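Local coordinates for protein putative mRNA interferase YoeB (Agrobacterium tumefaciens, PDB 6N90) that is a toxin of the YoeB family from a type II toxin-antitoxin system, probably an mRNA interferase that cleaves messenger RNA, at residues A[45-50]-A[54-59]; A[67-72]-A[78-83]. All blocks are in the same frame, centred on the assembly; numbering follows the deposited sequence.

How the interactions relate
Interaction 1 (45-50 with 54-59) and interaction 2 (67-72 with 78-83) are two beta hairpins in series along the chain, built into one sheet with their centres about 11 Å apart. Strands 56-59 and 64-73 are neighbours, and Trp56 N lies 2.8 Å from Tyr68 O, a probable backbone hydrogen bond that sews the hairpins together. On the helix side, Arg58 NE is 2.9 Å from Tyr68 OH, again probably hydrogen-bonded. On the other face the Tyr55 ring packs on the second hairpin, with Tyr55 CE2 3.3 Å from Ile82 CG1 and its hydroxyl beside the Arg69 guanidinium. Together the two contacts carry four strands of the toxin's sheet.

Interaction 1: A[45-50]-A[54-59]; sequences PEPLKG and GYWSRR
Pro47 sits on the indole of Trp56 as the main bump of this hairpin contact. Its CB stands 3.9 Å from the centroid of the six-membered ring, only 15° off the ring normal, a CH-pi contact over the face, while Pro47 CD reaches Trp56 CZ3 at 3.7 Å. With CG on the backbone-N side (chi1 -79°), the Trp56 ring leans over the facing strand and offers its face to the proline. Pro45 O meets the same ring at its edge, near the ring plane.

Pro45 makes the second bump, set against the flat head of Arg58. The arginine chain runs extended from CG to NE, and the pyrrolidine crosses it at a slant: Pro45 CB is 3.7 Å from Arg58 CG, and Pro45 CG rides 3.9 Å above the guanidinium plane, over its centre. That guanidinium is held in place by the carbonyls of Leu42, Thr37 and Ala40, so the proline packs on a flat surface that others fix. On the opposite face of the hairpin from Pro47 and Trp56, Leu48 turns one methyl, CD2, onto Ser57 CB at 3.6 Å, while CD1 meets Tyr55 CB at 4.1 Å.

Backbone bonds run beneath these contacts. Glu46 and Ser57 form an antiparallel hydrogen-bonded pair, joined both ways, and Leu48 N gives a nearly straight bond to Tyr55 O (3.0 Å, 175° at the hydrogen).

Strand 46-47 is outermost in the sheet of this chain, and strand 56-59 links it to strand 64-73, where both Pro45 and Trp56 touch Tyr68. Phe39 meets the Trp56 ring, and Arg58 reaches across to Leu30, Asn33 and Ala34 of helix 21-36.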
ATOM      1  N   PRO A  45      10.248  13.263  12.080  1.00 30.51           N
ATOM      2  CA  PRO A  45      10.954  11.992  11.898  1.00 28.76           C
ATOM      3  C   PRO A  45      12.181  11.849  12.793  1.00 35.10           C
ATOM      4  O   PRO A  45      12.995  12.768  12.921  1.00 33.78           O
ATOM      5  CB  PRO A  45      11.352  12.013  10.420  1.00 28.68           C
ATOM      6  CG  PRO A  45      11.255  13.439  10.006  1.00 29.16           C
ATOM      7  CD  PRO A  45      10.163  14.030  10.826  1.00 30.42           C
ATOM      8  N   GLU A  46      12.315  10.667  13.383  1.00 36.12           N
ATOM      9  CA  GLU A  46      13.437  10.347  14.255  1.00 35.50           C
ATOM     10  C   GLU A  46      13.857   8.896  14.039  1.00 36.32           C
ATOM     11  O   GLU A  46      13.009   8.012  13.926  1.00 29.72           O
ATOM     12  CB  GLU A  46      13.063  10.576  15.721  1.00 39.65           C
ATOM     13  CG  GLU A  46      12.240   9.455  16.334  1.00 43.32           C
ATOM     14  CD  GLU A  46      11.932   9.694  17.800  1.00 46.39           C
ATOM     15  OE1 GLU A  46      12.856   9.568  18.631  1.00 46.28           O
ATOM     16  OE2 GLU A  46      10.766  10.005  18.120  1.00 52.89           O
ATOM     17  N   PRO A  47      15.175   8.648  13.979  1.00 35.33           N
ATOM     18  CA  PRO A  47      15.712   7.304  13.772  1.00 36.28           C
ATOM     19  C   PRO A  47      15.497   6.445  15.018  1.00 31.79           C
ATOM     20  O   PRO A  47      15.591   6.962  16.129  1.00 35.39           O
ATOM     21  CB  PRO A  47      17.201   7.559  13.505  1.00 39.77           C
ATOM     22  CG  PRO A  47      17.498   8.815  14.228  1.00 37.70           C
ATOM     23  CD  PRO A  47      16.236   9.637  14.242  1.00 39.23           C
ATOM     24  N   LEU A  48      15.182   5.166  14.839  1.00 32.38           N
ATOM     25  CA  LEU A  48      15.037   4.258  15.974  1.00 31.12           C
ATOM     26  C   LEU A  48      16.409   3.638  16.236  1.00 34.36           C
ATOM     27  O   LEU A  48      17.272   3.684  15.368  1.00 31.92           O
ATOM     28  CB  LEU A  48      13.981   3.184  15.700  1.00 30.78           C
ATOM     29  CG  LEU A  48      12.609   3.650  15.208  1.00 32.39           C
ATOM     30  CD1 LEU A  48      11.651   2.468  15.125  1.00 30.69           C
ATOM     31  CD2 LEU A  48      12.047   4.724  16.119  1.00 34.06           C
ATOM     32  N   LYS A  49      16.624   3.079  17.421  1.00 38.56           N
ATOM     33  CA  LYS A  49      17.939   2.523  17.746  1.00 40.44           C
ATOM     34  C   LYS A  49      17.886   1.000  17.861  1.00 45.19           C
ATOM     35  O   LYS A  49      16.825   0.393  17.702  1.00 34.14           O
ATOM     36  CB  LYS A  49      18.479   3.134  19.041  1.00 46.40           C
ATOM     37  CG  LYS A  49      20.002   3.262  19.075  1.00 54.98           C
ATOM     38  N   GLY A  50      19.042   0.388  18.117  1.00 45.22           N
ATOM     39  CA  GLY A  50      19.129  -1.051  18.317  1.00 44.06           C
ATOM     40  C   GLY A  50      18.664  -1.896  17.143  1.00 41.53           C
ATOM     41  O   GLY A  50      19.040  -1.643  15.989  1.00 41.07           O
ATOM     42  N   GLY A  54      17.941   1.030  11.342  1.00 44.06           N
ATOM     43  CA  GLY A  54      17.633   1.528  10.008  1.00 37.17           C
ATOM     44  C   GLY A  54      16.218   2.054   9.833  1.00 32.65           C
ATOM     45  O   GLY A  54      15.888   2.684   8.832  1.00 27.50           O
ATOM     46  N   TYR A  55      15.371   1.811  10.824  1.00 29.96           N
ATOM     47  CA  TYR A  55      13.979   2.230  10.724  1.00 27.97           C
ATOM     48  C   TYR A  55      13.821   3.641  11.285  1.00 27.23           C
ATOM     49  O   TYR A  55      14.608   4.081  12.133  1.00 24.80           O
ATOM     50  CB  TYR A  55      13.088   1.215  11.443  1.00 28.32           C
ATOM     51  CG  TYR A  55      13.066  -0.136  10.745  1.00 30.44           C
ATOM     52  CD1 TYR A  55      14.092  -1.070  10.933  1.00 35.76           C
ATOM     53  CD2 TYR A  55      12.043  -0.465   9.875  1.00 32.65           C
ATOM     54  CE1 TYR A  55      14.071  -2.300  10.278  1.00 38.44           C
ATOM     55  CE2 TYR A  55      12.016  -1.686   9.218  1.00 37.39           C
ATOM     56  CZ  TYR A  55      13.022  -2.597   9.424  1.00 37.14           C
ATOM     57  OH  TYR A  55      12.970  -3.807   8.764  1.00 48.02           O
ATOM     58  N   TRP A  56      12.835   4.363  10.758  1.00 23.25           N
ATOM     59  CA  TRP A  56      12.522   5.713  11.185  1.00 24.78           C
ATOM     60  C   TRP A  56      11.084   5.770  11.664  1.00 21.60           C
ATOM     61  O   TRP A  56      10.269   4.918  11.297  1.00 20.66           O
ATOM     62  CB  TRP A  56      12.733   6.700  10.045  1.00 26.78           C
ATOM     63  CG  TRP A  56      14.153   7.030   9.856  1.00 28.96           C
ATOM     64  CD1 TRP A  56      15.130   6.216   9.369  1.00 30.00           C
ATOM     65  CD2 TRP A  56      14.771   8.278  10.155  1.00 28.24           C
ATOM     66  NE1 TRP A  56      16.333   6.888   9.355  1.00 30.42           N
ATOM     67  CE2 TRP A  56      16.133   8.159   9.833  1.00 30.66           C
ATOM     68  CE3 TRP A  56      14.305   9.486  10.678  1.00 27.42           C
ATOM     69  CZ2 TRP A  56      17.039   9.213  10.010  1.00 30.40           C
ATOM     70  CZ3 TRP A  56      15.203  10.534  10.854  1.00 30.85           C
ATOM     71  CH2 TRP A  56      16.551  10.388  10.517  1.00 30.38           C
ATOM     72  N   SER A  57      10.776   6.773  12.454  1.00 22.37           N
ATOM     73  CA  SER A  57       9.446   6.946  12.981  1.00 24.31           C
ATOM     74  C   SER A  57       8.924   8.376  12.906  1.00 24.30           C
ATOM     75  O   SER A  57       9.671   9.279  13.098  1.00 28.54           O
ATOM     76  CB  SER A  57       9.431   6.478  14.423  1.00 25.29           C
ATOM     77  OG  SER A  57       8.203   6.669  15.026  1.00 30.21           O
ATOM     78  N   ARG A  58       7.665   8.556  12.552  1.00 22.56           N
ATOM     79  CA  ARG A  58       7.025   9.859  12.603  1.00 24.48           C
ATOM     80  C   ARG A  58       5.723   9.772  13.405  1.00 26.15           C
ATOM     81  O   ARG A  58       5.097   8.708  13.496  1.00 22.17           O
ATOM     82  CB  ARG A  58       6.731  10.380  11.196  1.00 23.61           C
ATOM     83  CG  ARG A  58       7.949  10.626  10.347  1.00 22.57           C
ATOM     84  CD  ARG A  58       7.537  10.824   8.871  1.00 21.58           C
ATOM     85  NE  ARG A  58       8.694  10.902   7.991  1.00 20.11           N
ATOM     86  CZ  ARG A  58       8.992  11.964   7.249  1.00 21.24           C
ATOM     87  NH1 ARG A  58       8.192  13.042   7.265  1.00 20.26           N
ATOM     88  NH2 ARG A  58      10.064  11.928   6.464  1.00 20.62           N
ATOM     89  N   ARG A  59       5.327  10.898  13.979  1.00 25.19           N
ATOM     90  CA  ARG A  59       4.080  10.988  14.722  1.00 28.49           C
ATOM     91  C   ARG A  59       2.856  11.067  13.820  1.00 26.03           C
ATOM     92  O   ARG A  59       2.758  11.935  12.962  1.00 29.06           O
ATOM     93  CB  ARG A  59       4.100  12.218  15.633  1.00 31.48           C
ATOM     94  CG  ARG A  59       4.999  12.085  16.835  1.00 39.24           C
ATOM     95  CD  ARG A  59       4.227  12.343  18.114  1.00 46.67           C
ATOM     96  NE  ARG A  59       3.688  13.698  18.184  1.00 47.73           N
ATOM     97  CZ  ARG A  59       3.331  14.287  19.319  1.00 54.90           C
ATOM     98  NH1 ARG A  59       3.468  13.634  20.469  1.00 54.05           N
ATOM     99  NH2 ARG A  59       2.845  15.524  19.309  1.00 57.88           N
TER

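Interaction 2: A[67-72]-A[78-83]; sequences VYRVSG and RLEVIQ
Arg69 and Glu80 leave their strands as neighbours and run out in the same direction, the two charged arms of an antiparallel hydrogen-bonded pair. The guanidinium presents its NE edge, and both Arg69 NE and Arg69 NH2 bond to one carboxylate oxygen, Glu80 OE2, the NH2 link being the shorter at 3.0 Å and on the syn side. With the two planar groups only 18° apart, the salt bridge is almost coplanar. A bend in the arginine chain (chi3 59°) brings that edge to the glutamate.

Next along this face, Arg78 folds over Ser71. Its CG is wedged over the backbone, flanked by N and C (chi1 65°), and the extended chain beyond carries the guanidinium back, so that Ser71 CB sits 3.5 Å above its plane, over the centre. Arg78 NH2 comes within 5.3 Å of Arg69 NH2; the nearby carboxylate of Glu80 probably eases that approach of like charges.

The contacts on the other face are apolar. Val70 and Leu79 pass at a slant, CG2 of Val70 4.0 Å from CD1 of Leu79, and Leu79 CD2 touches Tyr68 CB, while the tyrosine ring leads away from segment 78-83.

At the far end the register slips by one residue at a classic beta bulge: Ile82 and Gln83 both face Val67. Val67 O takes a bond from Ile82 N at 2.8 Å and a weak, longer one from Gln83 N. Gln83 O in turn accepts from Val67 N, and Val67 CG2 rests on the Gln83 amide carbon CD.

This hairpin forms the middle of the sheet. Strand 76-84 runs parallel to strand 2-5, bonding through Leu79 and Val81, and strand 64-73 has strand 56-59 on its other side. Tyr68 and Leu79 pack on Ala34 of helix 21-36, with Tyr68 OH bonded to Pro38 O.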
ATOM      1  N   VAL A  67       5.980   3.939  11.504  1.00 17.39           N
ATOM      2  CA  VAL A  67       7.346   3.433  11.430  1.00 17.40           C
ATOM      3  C   VAL A  67       7.599   2.887  10.020  1.00 16.09           C
ATOM      4  O   VAL A  67       6.782   2.151   9.453  1.00 16.92           O
ATOM      5  CB  VAL A  67       7.602   2.352  12.506  1.00 19.92           C
ATOM      6  CG1 VAL A  67       9.076   1.865  12.452  1.00 22.41           C
ATOM      7  CG2 VAL A  67       7.274   2.901  13.894  1.00 19.78           C
ATOM      8  N   TYR A  68       8.743   3.257   9.454  1.00 18.31           N
ATOM      9  CA  TYR A  68       9.015   2.963   8.054  1.00 18.15           C
ATOM     10  C   TYR A  68      10.502   2.871   7.797  1.00 19.24           C
ATOM     11  O   TYR A  68      11.324   3.220   8.652  1.00 19.91           O
ATOM     12  CB  TYR A  68       8.415   4.066   7.158  1.00 17.67           C
ATOM     13  CG  TYR A  68       9.075   5.407   7.423  1.00 17.89           C
ATOM     14  CD1 TYR A  68       8.704   6.189   8.519  1.00 18.66           C
ATOM     15  CD2 TYR A  68      10.074   5.887   6.579  1.00 19.74           C
ATOM     16  CE1 TYR A  68       9.318   7.408   8.773  1.00 20.05           C
ATOM     17  CE2 TYR A  68      10.676   7.103   6.813  1.00 18.11           C
ATOM     18  CZ  TYR A  68      10.306   7.852   7.916  1.00 19.66           C
ATOM     19  OH  TYR A  68      10.933   9.061   8.149  1.00 21.31           O
ATOM     20  N   ARG A  69      10.832   2.418   6.600  1.00 20.86           N
ATOM     21  CA  ARG A  69      12.205   2.453   6.130  1.00 23.44           C
ATOM     22  C   ARG A  69      12.197   2.668   4.633  1.00 24.19           C
ATOM     23  O   ARG A  69      11.464   2.006   3.919  1.00 18.58           O
ATOM     24  CB  ARG A  69      12.929   1.145   6.488  1.00 27.94           C
ATOM     25  CG  ARG A  69      14.355   1.039   5.985  1.00 36.53           C
ATOM     26  CD  ARG A  69      15.004  -0.273   6.443  1.00 35.95           C
ATOM     27  NE  ARG A  69      14.281  -1.459   5.973  1.00 41.69           N
ATOM     28  CZ  ARG A  69      14.617  -2.711   6.285  1.00 40.62           C
ATOM     29  NH1 ARG A  69      15.657  -2.934   7.070  1.00 38.02           N
ATOM     30  NH2 ARG A  69      13.923  -3.741   5.819  1.00 42.48           N
ATOM     31  N   VAL A  70      13.009   3.594   4.149  1.00 24.24           N
ATOM     32  CA  VAL A  70      13.158   3.763   2.715  1.00 26.15           C
ATOM     33  C   VAL A  70      14.383   2.980   2.292  1.00 28.07           C
ATOM     34  O   VAL A  70      15.463   3.174   2.849  1.00 27.90           O
ATOM     35  CB  VAL A  70      13.314   5.239   2.311  1.00 26.97           C
ATOM     36  CG1 VAL A  70      13.735   5.332   0.864  1.00 30.02           C
ATOM     37  CG2 VAL A  70      12.003   5.985   2.524  1.00 27.72           C
ATOM     38  N   SER A  71      14.204   2.080   1.335  1.00 23.14           N
ATOM     39  CA  SER A  71      15.314   1.253   0.851  1.00 29.25           C
ATOM     40  C   SER A  71      15.484   1.414  -0.644  1.00 29.37           C
ATOM     41  O   SER A  71      14.593   1.913  -1.323  1.00 26.60           O
ATOM     42  CB  SER A  71      15.092  -0.229   1.177  1.00 28.45           C
ATOM     43  OG  SER A  71      14.991  -0.445   2.570  1.00 29.72           O
ATOM     44  N   GLY A  72      16.629   0.986  -1.161  1.00 28.89           N
ATOM     45  CA  GLY A  72      16.847   1.031  -2.592  1.00 32.10           C
ATOM     46  C   GLY A  72      17.616   2.274  -2.985  1.00 39.75           C
ATOM     47  O   GLY A  72      17.714   3.241  -2.224  1.00 45.15           O
ATOM     48  N   ARG A  78      12.080   1.942  -2.474  1.00 20.76           N
ATOM     49  CA  ARG A  78      10.802   1.545  -1.851  1.00 20.79           C
ATOM     50  C   ARG A  78      10.673   2.106  -0.438  1.00 22.25           C
ATOM     51  O   ARG A  78      11.669   2.300   0.266  1.00 21.37           O
ATOM     52  CB  ARG A  78      10.657   0.013  -1.835  1.00 22.92           C
ATOM     53  CG  ARG A  78      11.708  -0.689  -0.957  1.00 25.19           C
ATOM     54  CD  ARG A  78      11.661  -2.211  -1.106  1.00 30.69           C
ATOM     55  NE  ARG A  78      12.559  -2.866  -0.155  1.00 32.58           N
ATOM     56  CZ  ARG A  78      13.850  -3.106  -0.378  1.00 30.85           C
ATOM     57  NH1 ARG A  78      14.417  -2.749  -1.522  1.00 30.77           N
ATOM     58  NH2 ARG A  78      14.577  -3.702   0.556  1.00 28.62           N
ATOM     59  N   LEU A  79       9.444   2.433  -0.041  1.00 17.39           N
ATOM     60  CA  LEU A  79       9.173   2.798   1.335  1.00 18.36           C
ATOM     61  C   LEU A  79       8.423   1.633   1.933  1.00 18.34           C
ATOM     62  O   LEU A  79       7.383   1.248   1.415  1.00 16.86           O
ATOM     63  CB  LEU A  79       8.328   4.075   1.439  1.00 18.58           C
ATOM     64  CG  LEU A  79       8.175   4.611   2.868  1.00 24.23           C
ATOM     65  CD1 LEU A  79       8.046   6.119   2.854  1.00 29.56           C
ATOM     66  CD2 LEU A  79       6.959   4.010   3.531  1.00 24.83           C
ATOM     67  N   GLU A  80       8.960   1.078   3.015  1.00 16.53           N
ATOM     68  CA  GLU A  80       8.332  -0.058   3.689  1.00 20.15           C
ATOM     69  C   GLU A  80       7.662   0.461   4.937  1.00 18.30           C
ATOM     70  O   GLU A  80       8.339   1.020   5.801  1.00 17.36           O
ATOM     71  CB  GLU A  80       9.361  -1.118   4.096  1.00 24.40           C
ATOM     72  CG  GLU A  80       9.850  -2.066   3.029  1.00 29.39           C
ATOM     73  CD  GLU A  80      10.945  -2.972   3.576  1.00 36.96           C
ATOM     74  OE1 GLU A  80      10.707  -4.195   3.694  1.00 39.13           O
ATOM     75  OE2 GLU A  80      12.039  -2.453   3.892  1.00 45.13           O
ATOM     76  N   VAL A  81       6.349   0.270   5.055  1.00 18.48           N
ATOM     77  CA  VAL A  81       5.648   0.636   6.279  1.00 19.09           C
ATOM     78  C   VAL A  81       5.575  -0.564   7.218  1.00 19.58           C
ATOM     79  O   VAL A  81       5.013  -1.601   6.864  1.00 19.77           O
ATOM     80  CB  VAL A  81       4.225   1.131   5.997  1.00 19.00           C
ATOM     81  CG1 VAL A  81       3.512   1.538   7.325  1.00 18.22           C
ATOM     82  CG2 VAL A  81       4.263   2.255   4.980  1.00 20.43           C
ATOM     83  N   ILE A  82       6.128  -0.395   8.412  1.00 22.30           N
ATOM     84  CA  ILE A  82       6.222  -1.444   9.412  1.00 24.66           C
ATOM     85  C   ILE A  82       5.068  -1.355  10.400  1.00 22.59           C
ATOM     86  O   ILE A  82       4.536  -2.378  10.838  1.00 19.99           O
ATOM     87  CB  ILE A  82       7.575  -1.357  10.163  1.00 29.38           C
ATOM     88  CG1 ILE A  82       8.716  -1.286   9.153  1.00 33.56           C
ATOM     89  CG2 ILE A  82       7.763  -2.538  11.097  1.00 35.82           C
ATOM     90  CD1 ILE A  82       8.706  -2.409   8.148  1.00 33.09           C
ATOM     91  N   GLN A  83       4.679  -0.130  10.742  1.00 19.83           N
ATOM     92  CA  GLN A  83       3.576   0.094  11.682  1.00 21.32           C
ATOM     93  C   GLN A  83       2.870   1.421  11.379  1.00 19.01           C
ATOM     94  O   GLN A  83       3.511   2.360  10.932  1.00 17.12           O
ATOM     95  CB  GLN A  83       4.129   0.052  13.128  1.00 24.13           C
ATOM     96  CG  GLN A  83       3.554   1.033  14.133  1.00 29.63           C
ATOM     97  CD  GLN A  83       4.318   1.004  15.459  1.00 33.04           C
ATOM     98  OE1 GLN A  83       5.217   0.173  15.667  1.00 33.86           O
ATOM     99  NE2 GLN A  83       3.975   1.920  16.350  1.00 35.47           N
TER